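Local coordinates for holo-[acyl-carrier-protein] synthase (Neisseria meningitidis FAM18, PDB 5SUV) that belongs to the 4'-phosphopantetheinyl transferase superfamily and, as a trimer, binds coenzyme A in pockets shared between neighbouring subunits, at residues A[29-34]-A[55-60]; A[37-42]-A[47-52]; A[66-69]-A[73-76]. All coordinates share one frame; numbering follows the deposited sequence.

Contact 1 (A[29-34]-A[55-60]). With COA (coenzyme A), chain D.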
loop_
_atom_site.group_PDB
_atom_site.type_symbol
_atom_site.label_atom_id
_atom_site.label_comp_id
_atom_site.label_asym_id
_atom_site.label_seq_id
_atom_site.Cartn_x
_atom_site.Cartn_y
_atom_site.Cartn_z
ATOM N N GLY A 29 0.726 -24.823 -9.691
ATOM C CA GLY A 29 -0.544 -25.386 -10.108
ATOM C C GLY A 29 -1.677 -25.053 -9.168
ATOM O O GLY A 29 -2.844 -25.092 -9.575
ATOM N N ARG A 30 -1.360 -24.713 -7.924
ATOM C CA ARG A 30 -2.380 -24.369 -6.955
ATOM C C ARG A 30 -2.729 -22.884 -7.001
ATOM O O ARG A 30 -3.889 -22.522 -6.759
ATOM C CB ARG A 30 -1.907 -24.789 -5.556
ATOM C CG ARG A 30 -2.939 -24.638 -4.446
ATOM C CD ARG A 30 -2.522 -25.363 -3.165
ATOM N NE ARG A 30 -2.545 -26.821 -3.320
ATOM C CZ ARG A 30 -1.471 -27.605 -3.430
ATOM N NH1 ARG A 30 -0.245 -27.096 -3.397
ATOM N NH2 ARG A 30 -1.626 -28.917 -3.570
ATOM N N ILE A 31 -1.763 -22.026 -7.356
ATOM C CA ILE A 31 -1.908 -20.577 -7.234
ATOM C C ILE A 31 -2.342 -19.932 -8.541
ATOM O O ILE A 31 -3.069 -18.934 -8.536
ATOM C CB ILE A 31 -0.585 -19.945 -6.761
ATOM C CG1 ILE A 31 -0.139 -20.581 -5.450
ATOM C CG2 ILE A 31 -0.736 -18.441 -6.613
ATOM C CD1 ILE A 31 -1.150 -20.567 -4.375
ATOM N N LEU A 32 -1.902 -20.482 -9.664
ATOM C CA LEU A 32 -2.167 -19.868 -10.957
ATOM C C LEU A 32 -3.484 -20.377 -11.531
ATOM O O LEU A 32 -3.873 -21.524 -11.298
ATOM C CB LEU A 32 -1.052 -20.172 -11.945
ATOM C CG LEU A 32 0.347 -19.748 -11.509
ATOM C CD1 LEU A 32 1.333 -20.113 -12.589
ATOM C CD2 LEU A 32 0.379 -18.243 -11.195
ATOM N N THR A 33 -4.156 -19.513 -12.293
ATOM C CA THR A 33 -5.337 -19.952 -13.032
ATOM C C THR A 33 -4.912 -20.818 -14.211
ATOM O O THR A 33 -3.772 -20.738 -14.671
ATOM C CB THR A 33 -6.154 -18.766 -13.558
ATOM O OG1 THR A 33 -5.463 -18.137 -14.648
ATOM C CG2 THR A 33 -6.411 -17.738 -12.481
ATOM N N PRO A 34 -5.825 -21.643 -14.739
ATOM C CA PRO A 34 -5.495 -22.415 -15.946
ATOM C C PRO A 34 -4.881 -21.571 -17.049
ATOM O O PRO A 34 -3.976 -22.036 -17.747
ATOM C CB PRO A 34 -6.854 -22.994 -16.366
ATOM C CG PRO A 34 -7.650 -23.040 -15.121
ATOM C CD PRO A 34 -7.209 -21.864 -14.294
ATOM N N ALA A 55 0.887 -12.405 -4.485
ATOM C CA ALA A 55 0.559 -11.196 -3.732
ATOM C C ALA A 55 -0.726 -10.557 -4.249
ATOM O O ALA A 55 -1.564 -10.109 -3.463
ATOM C CB ALA A 55 1.697 -10.178 -3.800
ATOM N N ALA A 56 -0.882 -10.491 -5.571
ATOM C CA ALA A 56 -2.052 -9.837 -6.148
ATOM C C ALA A 56 -3.326 -10.600 -5.807
ATOM O O ALA A 56 -4.358 -9.998 -5.501
ATOM C CB ALA A 56 -1.885 -9.724 -7.663
ATOM N N LYS A 57 -3.275 -11.925 -5.861
ATOM C CA LYS A 57 -4.461 -12.702 -5.517
ATOM C C LYS A 57 -4.787 -12.575 -4.035
ATOM O O LYS A 57 -5.953 -12.446 -3.650
ATOM C CB LYS A 57 -4.248 -14.157 -5.905
ATOM C CG LYS A 57 -3.981 -14.338 -7.385
ATOM C CD LYS A 57 -3.442 -15.723 -7.679
ATOM C CE LYS A 57 -2.968 -15.857 -9.132
ATOM N NZ LYS A 57 -3.969 -16.584 -9.984
ATOM N N GLU A 58 -3.769 -12.597 -3.176
ATOM C CA GLU A 58 -4.056 -12.449 -1.761
ATOM C C GLU A 58 -4.625 -11.066 -1.460
ATOM O O GLU A 58 -5.563 -10.943 -0.667
ATOM C CB GLU A 58 -2.801 -12.727 -0.932
ATOM C CG GLU A 58 -2.381 -14.181 -0.947
ATOM C CD GLU A 58 -1.500 -14.558 0.232
ATOM O OE1 GLU A 58 -1.663 -15.676 0.771
ATOM O OE2 GLU A 58 -0.641 -13.735 0.617
ATOM N N ALA A 59 -4.075 -10.011 -2.079
ATOM C CA ALA A 59 -4.606 -8.678 -1.829
ATOM C C ALA A 59 -6.019 -8.566 -2.373
ATOM O O ALA A 59 -6.876 -7.926 -1.757
ATOM C CB ALA A 59 -3.721 -7.602 -2.442
ATOM N N PHE A 60 -6.284 -9.186 -3.529
ATOM C CA PHE A 60 -7.647 -9.218 -4.043
ATOM C C PHE A 60 -8.597 -9.837 -3.022
ATOM O O PHE A 60 -9.651 -9.277 -2.702
ATOM C CB PHE A 60 -7.693 -9.993 -5.366
ATOM C CG PHE A 60 -9.084 -10.081 -5.963
ATOM C CD1 PHE A 60 -9.980 -11.040 -5.525
ATOM C CD2 PHE A 60 -9.482 -9.195 -6.945
ATOM C CE1 PHE A 60 -11.258 -11.126 -6.067
ATOM C CE2 PHE A 60 -10.756 -9.266 -7.490
ATOM C CZ PHE A 60 -11.644 -10.231 -7.041
HETATM N N1A COA D . -10.845 -10.041 4.507
HETATM C C2A COA D . -9.820 -9.158 4.517
HETATM N N3A COA D . -8.676 -9.276 5.180
HETATM C C4A COA D . -8.560 -10.428 5.930
HETATM C C5A COA D . -9.548 -11.461 6.035
HETATM C C6A COA D . -10.697 -11.173 5.263
HETATM N N6A COA D . -11.686 -11.985 5.266
HETATM N N7A COA D . -9.168 -12.433 6.825
HETATM C C8A COA D . -7.976 -12.029 7.205
HETATM N N9A COA D . -7.575 -10.845 6.689
HETATM C C1B COA D . -6.326 -10.074 6.936
HETATM C C2B COA D . -6.170 -9.824 8.506
HETATM O O2B COA D . -5.891 -8.514 8.781
HETATM C C3B COA D . -4.942 -10.761 8.767
HETATM O O3B COA D . -4.139 -10.335 9.710
HETATM P P3B COA D . -4.782 -10.207 11.353
HETATM O O7A COA D . -5.564 -11.331 11.503
HETATM O O8A COA D . -5.550 -8.923 11.314
HETATM O O9A COA D . -3.544 -10.206 12.095
HETATM C C4B COA D . -4.230 -10.584 7.417
HETATM O O4B COA D . -5.226 -10.751 6.481
HETATM C C5B COA D . -3.087 -11.568 7.158
HETATM O O5B COA D . -2.484 -11.197 5.976
HETATM P P1A COA D . -1.078 -11.923 5.692
HETATM O O1A COA D . -0.186 -11.665 6.743
HETATM O O2A COA D . -0.780 -11.639 4.253
HETATM O O3A COA D . -1.562 -13.479 6.009
HETATM P P2A COA D . -1.653 -14.579 4.880
HETATM O O4A COA D . -1.983 -15.745 5.591
HETATM O O5A COA D . -0.515 -14.449 3.909
HETATM O O6A COA D . -3.022 -14.248 3.906
HETATM C CBP COA D . -5.353 -14.642 3.705
HETATM C CCP COA D . -4.140 -14.237 4.609
HETATM C CDP COA D . -6.500 -13.761 4.059
HETATM C CEP COA D . -5.109 -14.547 2.223
HETATM C CAP COA D . -5.666 -16.047 4.056
HETATM O OAP COA D . -6.091 -16.113 5.376
HETATM C C9P COA D . -6.741 -16.654 3.209
HETATM O O9P COA D . -7.861 -16.296 3.317
HETATM N N8P COA D . -6.422 -17.665 2.329
HETATM C C7P COA D . -5.085 -18.165 2.169
HETATM C C6P COA D . -5.155 -19.701 2.171
HETATM C C5P COA D . -4.150 -20.194 1.196
HETATM O O5P COA D . -4.450 -20.627 0.126
HETATM N N4P COA D . -2.816 -20.148 1.570
HETATM C C3P COA D . -1.790 -20.572 0.614
HETATM C C2P COA D . -1.941 -22.016 0.219
HETATM S S1P COA D . -0.785 -22.308 -1.106
#
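K57 reaches out of helix 46-63 to the C-terminal end of helix 25-31, where its ammonium group grips the carbonyl oxygen of I31. From CB, the chain leaves with CG anti to the carbonyl carbon (chi1 -60°), and neither CB nor CG meets an atom of segment 29-34. CD is the first to do so, 3.3 Å from I31 O and 4.0 Å from the CG2 branch of I31, the two side chains crossing at a slant. CE then lies 3.1 Å from I31 O; the chain thus runs alongside this oxygen, and a bend at the last torsion (chi4 -102°) sets NZ at bonding distance. NZ donates to I31 O at 2.9 Å, in the carbonyl plane, with a C=O...N angle of 147°. The methyl CG2 of T33 sits 3.7 Å from NZ.

This is the helical layer of the 4'-phosphopantetheinyl transferase fold, at the point where one helix ends and the next begins. I31 closes helix 25-31, L32 departs from helical geometry, and T33 is the N-cap of helix 34-39. There T33 OG1 caps a backbone N and also bonds E35 OE1, while T33 N is bonded in return by E36 OE1. The same E36 carboxylate forms a salt bridge with K57 NZ, and NZ also donates to the carbonyls of I77 and F74, so this buried cation is surrounded by oxygens that probably stabilise its charge.

I31 faces two ways. While CG2 meets the lysine chain, CD1 lies 3.7 Å from the coenzyme A sulfur S1P. One residue after K57 on the same helix, E58 turns to the coenzyme instead: its OE2 is 3.4 Å from the phosphate oxygen O5A without an assigned bond, and the D9 carboxylate is a like-charged neighbour.

Contact 2 (A[37-42]-A[47-52]). With COA (coenzyme A), chain F.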
loop_
_atom_site.group_PDB
_atom_site.type_symbol
_atom_site.label_atom_id
_atom_site.label_comp_id
_atom_site.label_asym_id
_atom_site.label_seq_id
_atom_site.Cartn_x
_atom_site.Cartn_y
_atom_site.Cartn_z
ATOM N N LEU A 37 -1.355 -20.646 -16.022
ATOM C CA LEU A 37 -0.530 -21.843 -15.930
ATOM C C LEU A 37 0.015 -22.245 -17.290
ATOM O O LEU A 37 1.082 -22.863 -17.374
ATOM C CB LEU A 37 -1.344 -22.986 -15.312
ATOM C CG LEU A 37 -0.591 -24.265 -14.944
ATOM C CD1 LEU A 37 0.520 -23.976 -13.938
ATOM C CD2 LEU A 37 -1.555 -25.302 -14.388
ATOM N N LEU A 38 -0.697 -21.901 -18.364
ATOM C CA LEU A 38 -0.242 -22.247 -19.704
ATOM C C LEU A 38 0.893 -21.346 -20.168
ATOM O O LEU A 38 1.766 -21.806 -20.912
ATOM C CB LEU A 38 -1.413 -22.171 -20.686
ATOM C CG LEU A 38 -2.532 -23.188 -20.453
ATOM C CD1 LEU A 38 -3.722 -22.892 -21.354
ATOM C CD2 LEU A 38 -2.030 -24.604 -20.684
ATOM N N GLU A 39 0.903 -20.081 -19.741
ATOM C CA GLU A 39 1.948 -19.140 -20.122
ATOM C C GLU A 39 3.093 -19.085 -19.118
ATOM O O GLU A 39 4.109 -18.438 -19.397
ATOM C CB GLU A 39 1.365 -17.731 -20.291
ATOM C CG GLU A 39 0.854 -17.108 -18.999
ATOM C CD GLU A 39 0.438 -15.657 -19.161
ATOM O OE1 GLU A 39 0.585 -15.114 -20.277
ATOM O OE2 GLU A 39 -0.033 -15.058 -18.168
ATOM N N PHE A 40 2.953 -19.730 -17.961
ATOM C CA PHE A 40 4.029 -19.714 -16.971
ATOM C C PHE A 40 5.347 -20.234 -17.530
ATOM O O PHE A 40 6.388 -19.604 -17.271
ATOM C CB PHE A 40 3.589 -20.518 -15.741
ATOM C CG PHE A 40 4.590 -20.534 -14.619
ATOM C CD1 PHE A 40 5.103 -19.358 -14.109
ATOM C CD2 PHE A 40 4.972 -21.734 -14.042
ATOM C CE1 PHE A 40 6.009 -19.377 -13.057
ATOM C CE2 PHE A 40 5.869 -21.761 -12.993
ATOM C CZ PHE A 40 6.387 -20.578 -12.497
ATOM N N PRO A 41 5.390 -21.331 -18.292
ATOM C CA PRO A 41 6.681 -21.790 -18.833
ATOM C C PRO A 41 7.422 -20.733 -19.638
ATOM O O PRO A 41 8.629 -20.889 -19.862
ATOM C CB PRO A 41 6.291 -22.991 -19.709
ATOM C CG PRO A 41 4.999 -23.468 -19.150
ATOM C CD PRO A 41 4.287 -22.232 -18.666
ATOM N N GLN A 42 6.754 -19.663 -20.071
ATOM C CA GLN A 42 7.396 -18.606 -20.840
ATOM C C GLN A 42 7.775 -17.395 -19.998
ATOM O O GLN A 42 8.336 -16.435 -20.538
ATOM C CB GLN A 42 6.482 -18.166 -21.985
ATOM C CG GLN A 42 6.321 -19.233 -23.067
ATOM C CD GLN A 42 5.381 -18.810 -24.175
ATOM O OE1 GLN A 42 4.335 -18.210 -23.920
ATOM N NE2 GLN A 42 5.748 -19.120 -25.417
ATOM N N VAL A 47 10.089 -17.070 -10.571
ATOM C CA VAL A 47 9.887 -16.819 -9.148
ATOM C C VAL A 47 9.195 -15.472 -8.945
ATOM O O VAL A 47 8.233 -15.357 -8.174
ATOM C CB VAL A 47 11.226 -16.891 -8.395
ATOM C CG1 VAL A 47 11.019 -16.628 -6.919
ATOM C CG2 VAL A 47 11.880 -18.255 -8.597
ATOM N N ASN A 48 9.668 -14.438 -9.648
ATOM C CA ASN A 48 9.031 -13.125 -9.590
ATOM C C ASN A 48 7.612 -13.182 -10.144
ATOM O O ASN A 48 6.715 -12.480 -9.661
ATOM C CB ASN A 48 9.882 -12.114 -10.366
ATOM C CG ASN A 48 9.321 -10.700 -10.315
ATOM O OD1 ASN A 48 8.464 -10.331 -11.121
ATOM N ND2 ASN A 48 9.822 -9.893 -9.376
ATOM N N TYR A 49 7.395 -14.012 -11.163
ATOM C CA TYR A 49 6.061 -14.187 -11.723
ATOM C C TYR A 49 5.106 -14.764 -10.685
ATOM O O TYR A 49 4.046 -14.189 -10.418
ATOM C CB TYR A 49 6.154 -15.094 -12.952
ATOM C CG TYR A 49 4.849 -15.323 -13.680
ATOM C CD1 TYR A 49 3.964 -16.310 -13.261
ATOM C CD2 TYR A 49 4.513 -14.571 -14.796
ATOM C CE1 TYR A 49 2.775 -16.532 -13.925
ATOM C CE2 TYR A 49 3.321 -14.793 -15.474
ATOM C CZ TYR A 49 2.455 -15.772 -15.032
ATOM O OH TYR A 49 1.262 -15.999 -15.695
ATOM N N LEU A 50 5.470 -15.899 -10.080
ATOM C CA LEU A 50 4.622 -16.491 -9.048
ATOM C C LEU A 50 4.425 -15.541 -7.878
ATOM O O LEU A 50 3.327 -15.455 -7.320
ATOM C CB LEU A 50 5.224 -17.804 -8.547
ATOM C CG LEU A 50 5.009 -19.073 -9.356
ATOM C CD1 LEU A 50 5.816 -20.204 -8.746
ATOM C CD2 LEU A 50 3.541 -19.428 -9.392
ATOM N N ALA A 51 5.484 -14.831 -7.472
ATOM C CA ALA A 51 5.375 -13.939 -6.324
ATOM C C ALA A 51 4.344 -12.844 -6.571
ATOM O O ALA A 51 3.521 -12.548 -5.703
ATOM C CB ALA A 51 6.742 -13.326 -6.007
ATOM N N LYS A 52 4.392 -12.215 -7.747
ATOM C CA LYS A 52 3.456 -11.137 -8.064
ATOM C C LYS A 52 2.023 -11.651 -8.114
ATOM O O LYS A 52 1.103 -11.008 -7.591
ATOM C CB LYS A 52 3.826 -10.492 -9.402
ATOM C CG LYS A 52 5.061 -9.583 -9.324
ATOM C CD LYS A 52 5.331 -8.849 -10.624
ATOM C CE LYS A 52 6.562 -7.948 -10.494
ATOM N NZ LYS A 52 6.953 -7.328 -11.787
HETATM N N1A COA F . 0.837 1.624 -15.231
HETATM C C2A COA F . 0.725 1.063 -14.021
HETATM N N3A COA F . 1.472 0.117 -13.520
HETATM C C4A COA F . 2.496 -0.355 -14.370
HETATM C C5A COA F . 2.731 0.124 -15.693
HETATM C C6A COA F . 1.851 1.133 -16.062
HETATM N N6A COA F . 1.970 1.665 -17.254
HETATM N N7A COA F . 3.711 -0.443 -16.250
HETATM C C8A COA F . 4.110 -1.299 -15.348
HETATM N N9A COA F . 3.415 -1.279 -14.194
HETATM C C1B COA F . 3.609 -2.097 -13.058
HETATM C C2B COA F . 3.528 -3.657 -13.459
HETATM O O2B COA F . 2.717 -4.393 -12.621
HETATM C C3B COA F . 4.990 -4.026 -13.222
HETATM O O3B COA F . 5.171 -5.279 -12.789
HETATM P P3B COA F . 4.459 -6.528 -13.848
HETATM O O7A COA F . 5.335 -7.527 -13.404
HETATM O O8A COA F . 3.066 -6.598 -13.370
HETATM O O9A COA F . 4.668 -5.890 -15.153
HETATM C C4B COA F . 5.293 -3.023 -12.086
HETATM O O4B COA F . 4.843 -1.826 -12.597
HETATM C C5B COA F . 6.748 -2.937 -11.774
HETATM O O5B COA F . 6.850 -2.131 -10.597
HETATM P P1A COA F . 8.284 -1.506 -10.375
HETATM O O1A COA F . 9.329 -2.554 -10.299
HETATM O O2A COA F . 8.145 -0.381 -9.414
HETATM O O3A COA F . 8.588 -0.906 -11.860
HETATM P P2A COA F . 9.948 -0.219 -12.039
HETATM O O4A COA F . 10.280 0.646 -10.955
HETATM O O5A COA F . 11.027 -1.097 -12.639
HETATM O O6A COA F . 9.554 0.806 -13.265
HETATM C CBP COA F . 7.967 2.386 -13.946
HETATM C CCP COA F . 8.582 1.658 -12.801
HETATM C CDP COA F . 7.015 1.477 -14.538
HETATM C CEP COA F . 7.201 3.582 -13.450
HETATM C CAP COA F . 8.999 2.869 -15.013
HETATM O OAP COA F . 8.393 3.613 -15.998
HETATM C C9P COA F . 10.109 3.787 -14.462
HETATM O O9P COA F . 9.856 4.970 -14.295
HETATM N N8P COA F . 11.409 3.247 -14.224
HETATM C C7P COA F . 12.545 4.074 -13.686
HETATM C C6P COA F . 12.486 5.522 -14.129
HETATM C C5P COA F . 13.879 6.054 -14.422
HETATM O O5P COA F . 14.093 6.713 -15.384
HETATM N N4P COA F . 14.919 5.790 -13.535
HETATM C C3P COA F . 16.259 6.299 -13.827
HETATM C C2P COA F . 16.492 7.666 -13.239
HETATM S S1P COA F . 16.444 8.987 -14.522
#
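F40 and Y49 both set CG opposite the backbone N (chi1 -178° in each), which brings the two rings together between helix 46-63 and the 3-10 turn that follows helix 34-39. Meanwhile E39 places CG between its backbone N and carbonyl carbon and stretches out from there, carrying its carboxylate to the tyrosine hydroxyl. The rings meet at a slant, planes 40° apart, and touch through one corner of each, F40 CD1 to Y49 CD1 at 3.4 Å. Further along, F40 CZ rests against L50 CG at 3.7 Å, the phenyl ring crossing the leucine side chain at about a right angle. L32 and A28 close around these successive helices of the synthase fold, which a short link joins, whereas K52, one turn on from Y49, belongs to a coenzyme A pocket.

At the outer margin Y49 OH donates to E39 OE2 at 2.9 Å, reaching the oxygen on its anti side and 32° out of the carboxylate plane. R53 adds a cation-pi contact to the Y49 ring and a long, weak ion pair to E39. Apolar packing of F40 on Y49 and L50 is thus edged, where E39 is exposed, by one neutral-to-charged hydrogen bond, whose carboxylate probably gains a little from the nearby arginine.

Contact 3 (A[66-69]-A[73-76]). With COA (coenzyme A), chain D.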
loop_
_atom_site.group_PDB
_atom_site.type_symbol
_atom_site.label_atom_id
_atom_site.label_comp_id
_atom_site.label_asym_id
_atom_site.label_seq_id
_atom_site.Cartn_x
_atom_site.Cartn_y
_atom_site.Cartn_z
ATOM N N THR A 66 -13.214 -11.452 1.989
ATOM C CA THR A 66 -13.471 -12.860 2.221
ATOM C C THR A 66 -12.237 -13.681 2.528
ATOM O O THR A 66 -12.370 -14.749 3.126
ATOM C CB THR A 66 -14.133 -13.486 0.985
ATOM O OG1 THR A 66 -13.283 -13.285 -0.144
ATOM C CG2 THR A 66 -15.470 -12.858 0.718
ATOM N N GLY A 67 -11.065 -13.242 2.102
ATOM C CA GLY A 67 -9.924 -14.106 2.032
ATOM C C GLY A 67 -10.202 -15.118 0.938
ATOM O O GLY A 67 -11.185 -15.012 0.190
ATOM N N ILE A 68 -9.312 -16.105 0.841
ATOM C CA ILE A 68 -9.500 -17.165 -0.148
ATOM C C ILE A 68 -10.639 -18.049 0.331
ATOM O O ILE A 68 -10.508 -18.781 1.320
ATOM C CB ILE A 68 -8.219 -17.974 -0.370
ATOM C CG1 ILE A 68 -7.106 -17.075 -0.914
ATOM C CG2 ILE A 68 -8.481 -19.160 -1.315
ATOM C CD1 ILE A 68 -7.384 -16.507 -2.337
ATOM N N ARG A 69 -11.751 -18.016 -0.390
ATOM C CA ARG A 69 -12.990 -18.592 0.099
ATOM C C ARG A 69 -13.921 -18.734 -1.091
ATOM O O ARG A 69 -14.062 -17.792 -1.874
ATOM C CB ARG A 69 -13.615 -17.686 1.171
ATOM C CG ARG A 69 -14.903 -18.192 1.788
ATOM C CD ARG A 69 -15.529 -17.138 2.705
ATOM N NE ARG A 69 -16.699 -17.659 3.410
ATOM C CZ ARG A 69 -16.658 -18.263 4.597
ATOM N NH1 ARG A 69 -15.503 -18.420 5.239
ATOM N NH2 ARG A 69 -17.781 -18.707 5.145
ATOM N N SER A 73 -10.998 -17.523 -5.292
ATOM C CA SER A 73 -9.942 -18.522 -5.231
ATOM C C SER A 73 -8.771 -18.123 -6.119
ATOM O O SER A 73 -8.896 -17.317 -7.049
ATOM C CB SER A 73 -10.464 -19.893 -5.648
ATOM O OG SER A 73 -10.976 -19.853 -6.968
ATOM N N PHE A 74 -7.612 -18.719 -5.830
ATOM C CA PHE A 74 -6.450 -18.475 -6.672
ATOM C C PHE A 74 -6.746 -18.807 -8.123
ATOM O O PHE A 74 -6.285 -18.107 -9.031
ATOM C CB PHE A 74 -5.263 -19.295 -6.181
ATOM C CG PHE A 74 -4.767 -18.878 -4.831
ATOM C CD1 PHE A 74 -4.066 -17.703 -4.670
ATOM C CD2 PHE A 74 -4.997 -19.674 -3.731
ATOM C CE1 PHE A 74 -3.592 -17.325 -3.419
ATOM C CE2 PHE A 74 -4.533 -19.305 -2.482
ATOM C CZ PHE A 74 -3.838 -18.129 -2.323
ATOM N N ARG A 75 -7.501 -19.878 -8.363
ATOM C CA ARG A 75 -7.742 -20.324 -9.729
ATOM C C ARG A 75 -8.782 -19.489 -10.463
ATOM O O ARG A 75 -8.918 -19.654 -11.686
ATOM C CB ARG A 75 -8.181 -21.787 -9.756
ATOM C CG ARG A 75 -7.062 -22.768 -9.518
ATOM C CD ARG A 75 -7.522 -24.182 -9.816
ATOM N NE ARG A 75 -6.461 -25.156 -9.584
ATOM C CZ ARG A 75 -6.165 -25.682 -8.398
ATOM N NH1 ARG A 75 -6.844 -25.331 -7.313
ATOM N NH2 ARG A 75 -5.181 -26.563 -8.295
ATOM N N ASN A 76 -9.466 -18.573 -9.765
ATOM C CA ASN A 76 -10.422 -17.666 -10.381
ATOM C C ASN A 76 -9.920 -16.233 -10.477
ATOM O O ASN A 76 -10.569 -15.417 -11.137
ATOM C CB ASN A 76 -11.756 -17.661 -9.605
ATOM C CG ASN A 76 -12.690 -18.800 -10.022
ATOM O OD1 ASN A 76 -12.520 -19.412 -11.082
ATOM N ND2 ASN A 76 -13.655 -19.102 -9.173
HETATM N N1A COA D . -10.845 -10.041 4.507
HETATM C C2A COA D . -9.820 -9.158 4.517
HETATM N N3A COA D . -8.676 -9.276 5.180
HETATM C C4A COA D . -8.560 -10.428 5.930
HETATM C C5A COA D . -9.548 -11.461 6.035
HETATM C C6A COA D . -10.697 -11.173 5.263
HETATM N N6A COA D . -11.686 -11.985 5.266
HETATM N N7A COA D . -9.168 -12.433 6.825
HETATM C C8A COA D . -7.976 -12.029 7.205
HETATM N N9A COA D . -7.575 -10.845 6.689
HETATM C C1B COA D . -6.326 -10.074 6.936
HETATM C C2B COA D . -6.170 -9.824 8.506
HETATM O O2B COA D . -5.891 -8.514 8.781
HETATM C C3B COA D . -4.942 -10.761 8.767
HETATM O O3B COA D . -4.139 -10.335 9.710
HETATM P P3B COA D . -4.782 -10.207 11.353
HETATM O O7A COA D . -5.564 -11.331 11.503
HETATM O O8A COA D . -5.550 -8.923 11.314
HETATM O O9A COA D . -3.544 -10.206 12.095
HETATM C C4B COA D . -4.230 -10.584 7.417
HETATM O O4B COA D . -5.226 -10.751 6.481
HETATM C C5B COA D . -3.087 -11.568 7.158
HETATM O O5B COA D . -2.484 -11.197 5.976
HETATM P P1A COA D . -1.078 -11.923 5.692
HETATM O O1A COA D . -0.186 -11.665 6.743
HETATM O O2A COA D . -0.780 -11.639 4.253
HETATM O O3A COA D . -1.562 -13.479 6.009
HETATM P P2A COA D . -1.653 -14.579 4.880
HETATM O O4A COA D . -1.983 -15.745 5.591
HETATM O O5A COA D . -0.515 -14.449 3.909
HETATM O O6A COA D . -3.022 -14.248 3.906
HETATM C CBP COA D . -5.353 -14.642 3.705
HETATM C CCP COA D . -4.140 -14.237 4.609
HETATM C CDP COA D . -6.500 -13.761 4.059
HETATM C CEP COA D . -5.109 -14.547 2.223
HETATM C CAP COA D . -5.666 -16.047 4.056
HETATM O OAP COA D . -6.091 -16.113 5.376
HETATM C C9P COA D . -6.741 -16.654 3.209
HETATM O O9P COA D . -7.861 -16.296 3.317
HETATM N N8P COA D . -6.422 -17.665 2.329
HETATM C C7P COA D . -5.085 -18.165 2.169
HETATM C C6P COA D . -5.155 -19.701 2.171
HETATM C C5P COA D . -4.150 -20.194 1.196
HETATM O O5P COA D . -4.450 -20.627 0.126
HETATM N N4P COA D . -2.816 -20.148 1.570
HETATM C C3P COA D . -1.790 -20.572 0.614
HETATM C C2P COA D . -1.941 -22.016 0.219
HETATM S S1P COA D . -0.785 -22.308 -1.106
#
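I68 and F74 face each other across the loop that joins helix 46-63 to strand 77-81, a loop of the 4'-phosphopantetheinyl transferase fold that lines the coenzyme A pocket. The packing is closest here. I68 CD1 stands almost on the axis of the phenyl ring, 3.9 Å from its centroid and 9° off the normal, a CH-pi contact over one face. The inner methylene, CG1, lies on the same face of the ring, toward CZ and 3.7 Å from it. With CG1 beside the backbone N (chi1 -62°), I68 sends this branch to the ring while its CG2 methyl hangs toward S73.

Toward S73 the fit slackens: CG2 comes no nearer than 4.2 Å to S73 CA, and no hydrogen bond links the two segments. R69 is exposed and turns from the other segment, packing on L84 of the second subunit instead.

On the pocket side polar and apolar contacts mix. I68 N donates to the coenzyme oxygen O9P at 2.9 Å with an N-H...O angle of 146°, and G67 brings its CA to 3.3 Å of that oxygen, with no side chain standing between them. At the edge of the F74 ring, near its plane, CE2 lies 2.9 Å from coenzyme O5P. Behind the glycine, T66 OG1 gives its hydrogen to a lone pair of G67 O, 2.7 Å away and in the carbonyl plane.

In the fold
Contact 1 lies near the middle of the chain and is wholly buried, contact 2 is centred about 12 Å from the chain centre and is partly buried, with E39 exposed, and contact 3 is a partly buried loop at the pocket. Contacts 1 and 2 both draw on helix 46-63, and L32 of contact 1 packs against F40, Y49 and L50 of contact 2. Contacts 1 and 3 border the same coenzyme A and meet directly, G29 O lying near R75 NH2; contacts 2 and 3 do not touch. Their chemistry follows their place: a buried charge among oxygens in contact 1, aromatic packing with a polar margin in contact 2, and an aliphatic group over a ring in contact 3.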